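Local atomic coordinates of 3-hexulose-6-phosphate synthase (Mycobacterium gastri, PDB entry 3AJX), a protein that belongs to the orotidine 5'-phosphate decarboxylase/HUMPS family of TIM-barrel enzymes and carries a magnesium ion in this structure. Residues D53-A58 / A78-V83. The protein carries 1 engineered substitution. Numbering follows the deposited sequence.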
loop_
_atom_site.group_PDB
_atom_site.type_symbol
_atom_site.label_atom_id
_atom_site.label_comp_id
_atom_site.label_asym_id
_atom_site.label_seq_id
_atom_site.Cartn_x
_atom_site.Cartn_y
_atom_site.Cartn_z
ATOM N N ASP A 53 -25.380 7.273 3.932
ATOM C CA ASP A 53 -25.551 8.317 2.935
ATOM C C ASP A 53 -24.353 9.250 2.800
ATOM O O ASP A 53 -24.452 10.331 2.221
ATOM C CB ASP A 53 -26.829 9.108 3.220
ATOM C CG ASP A 53 -28.072 8.232 3.161
ATOM O OD1 ASP A 53 -28.161 7.398 2.235
ATOM O OD2 ASP A 53 -28.956 8.379 4.032
ATOM N N LYS A 54 -23.217 8.817 3.339
ATOM C CA LYS A 54 -21.983 9.584 3.245
ATOM C C LYS A 54 -21.089 8.840 2.264
ATOM O O LYS A 54 -21.202 7.624 2.122
ATOM C CB LYS A 54 -21.280 9.661 4.603
ATOM C CG LYS A 54 -21.958 10.567 5.614
ATOM C CD LYS A 54 -21.834 12.025 5.217
ATOM C CE LYS A 54 -22.570 12.919 6.194
ATOM N NZ LYS A 54 -22.500 14.351 5.804
ATOM N N ILE A 55 -20.216 9.568 1.579
ATOM C CA ILE A 55 -19.297 8.940 0.638
ATOM C C ILE A 55 -18.155 8.338 1.447
ATOM O O ILE A 55 -17.466 9.051 2.176
ATOM C CB ILE A 55 -18.729 9.971 -0.356
ATOM C CG1 ILE A 55 -19.853 10.491 -1.254
ATOM C CG2 ILE A 55 -17.613 9.345 -1.189
ATOM C CD1 ILE A 55 -19.454 11.648 -2.143
ATOM N N VAL A 56 -17.968 7.028 1.325
ATOM C CA VAL A 56 -16.907 6.335 2.048
ATOM C C VAL A 56 -15.718 6.103 1.120
ATOM O O VAL A 56 -15.841 5.488 0.063
ATOM C CB VAL A 56 -17.417 5.004 2.630
ATOM C CG1 VAL A 56 -16.268 4.223 3.242
ATOM C CG2 VAL A 56 -18.470 5.293 3.703
ATOM N N PHE A 57 -14.569 6.615 1.548
ATOM C CA PHE A 57 -13.311 6.582 0.807
ATOM C C PHE A 57 -12.344 5.581 1.460
ATOM O O PHE A 57 -11.946 5.762 2.609
ATOM C CB PHE A 57 -12.766 8.017 0.857
ATOM C CG PHE A 57 -11.496 8.255 0.098
ATOM C CD1 PHE A 57 -11.505 9.059 -1.040
ATOM C CD2 PHE A 57 -10.273 7.825 0.603
ATOM C CE1 PHE A 57 -10.316 9.445 -1.657
ATOM C CE2 PHE A 57 -9.082 8.204 -0.006
ATOM C CZ PHE A 57 -9.106 9.022 -1.140
ATOM N N ALA A 58 -11.988 4.519 0.739
ATOM C CA ALA A 58 -11.059 3.516 1.268
ATOM C C ALA A 58 -9.672 3.794 0.693
ATOM O O ALA A 58 -9.449 3.609 -0.506
ATOM C CB ALA A 58 -11.524 2.104 0.888
ATOM N N ALA A 78 -17.031 0.510 0.181
ATOM C CA ALA A 78 -16.386 1.742 -0.249
ATOM C C ALA A 78 -17.061 2.300 -1.495
ATOM O O ALA A 78 -17.531 1.549 -2.350
ATOM C CB ALA A 78 -14.908 1.492 -0.529
ATOM N N ASP A 79 -17.112 3.626 -1.582
ATOM C CA ASP A 79 -17.689 4.307 -2.732
ATOM C C ASP A 79 -16.541 4.765 -3.619
ATOM O O ASP A 79 -16.692 4.912 -4.829
ATOM C CB ASP A 79 -18.501 5.519 -2.282
ATOM C CG ASP A 79 -19.708 5.129 -1.455
ATOM O OD1 ASP A 79 -19.762 5.509 -0.265
ATOM O OD2 ASP A 79 -20.593 4.435 -2.005
ATOM N N LEU A 80 -15.390 4.984 -2.991
ATOM C CA LEU A 80 -14.186 5.418 -3.688
ATOM C C LEU A 80 -12.994 4.655 -3.123
ATOM O O LEU A 80 -12.949 4.361 -1.929
ATOM C CB LEU A 80 -13.956 6.920 -3.477
ATOM C CG LEU A 80 -14.997 7.899 -4.033
ATOM C CD1 LEU A 80 -14.714 9.299 -3.493
ATOM C CD2 LEU A 80 -14.962 7.880 -5.551
ATOM N N VAL A 81 -12.034 4.336 -3.985
ATOM C CA VAL A 81 -10.835 3.624 -3.566
ATOM C C VAL A 81 -9.628 4.291 -4.205
ATOM O O VAL A 81 -9.725 4.829 -5.307
ATOM C CB VAL A 81 -10.865 2.144 -4.007
ATOM C CG1 VAL A 81 -12.072 1.443 -3.406
ATOM C CG2 VAL A 81 -10.888 2.052 -5.521
ATOM N N THR A 82 -8.498 4.269 -3.507
ATOM C CA THR A 82 -7.286 4.867 -4.047
ATOM C C THR A 82 -6.330 3.837 -4.607
ATOM O O THR A 82 -6.203 2.729 -4.082
ATOM C CB THR A 82 -6.496 5.689 -2.997
ATOM O OG1 THR A 82 -6.160 4.867 -1.873
ATOM C CG2 THR A 82 -7.302 6.874 -2.540
ATOM N N VAL A 83 -5.668 4.229 -5.690
ATOM C CA VAL A 83 -4.655 3.423 -6.355
ATOM C C VAL A 83 -3.504 4.411 -6.482
ATOM O O VAL A 83 -3.735 5.589 -6.755
ATOM C CB VAL A 83 -5.093 2.989 -7.767
ATOM C CG1 VAL A 83 -3.964 2.219 -8.453
ATOM C CG2 VAL A 83 -6.344 2.140 -7.683
#
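Asp79 reaches across to the backbone of Val56 where two neighbouring parallel strands of a TIM barrel, 55-62 and 80-84, begin to pair; helix 66-75 makes the beta-alpha-beta crossover between them. The CB of Asp79 points toward the other strand, and a chi1 of -65° sets the carboxylate beside the residue's own backbone N. Asp79 OD1, through the lone pair turned away from OD2, accepts from Val56 N at 2.8 Å in an almost straight bond (175°). A short acid suits this place: it does the work of a backbone carbonyl just before the second strand starts, and Lys48 of helix 42-50 forms a salt bridge to the same OD1, probably balancing its charge. The Val56 carbonyl oxygen is in turn gripped twice: Leu80 N gives the regular parallel bond, and Asp79 N adds a second to Val56 O at 2.8 Å.

On the face carrying Ile55, Phe57 and Leu80, the leucine bridges the other two with one methyl. Leu80 CD1 lies 3.7 Å from Ile55 CG2 and 4.0 Å from Phe57 CD1, meeting the phenyl ring at its edge, near the ring plane. Leucine suits the place because its branched end lets this single methyl touch both neighbours. The Phe57 side chain is about 5 Å from the magnesium ion. Thr82 OG1 hydrogen-bonds to Asp59 OD1; Asp59 with Glu30 forms the metal site, placing the threonine in its second shell.

On the side of Ala58 and Ala78, small side chains leave room for helix 42-50, whose Ile44 touches both. Ala58 CB meets Ala78 CB at 3.7 Å. Farther along, Ala58 N donates to Leu80 O at 2.8 Å, while Ala58 O accepts from Thr82 N at 3.2 Å.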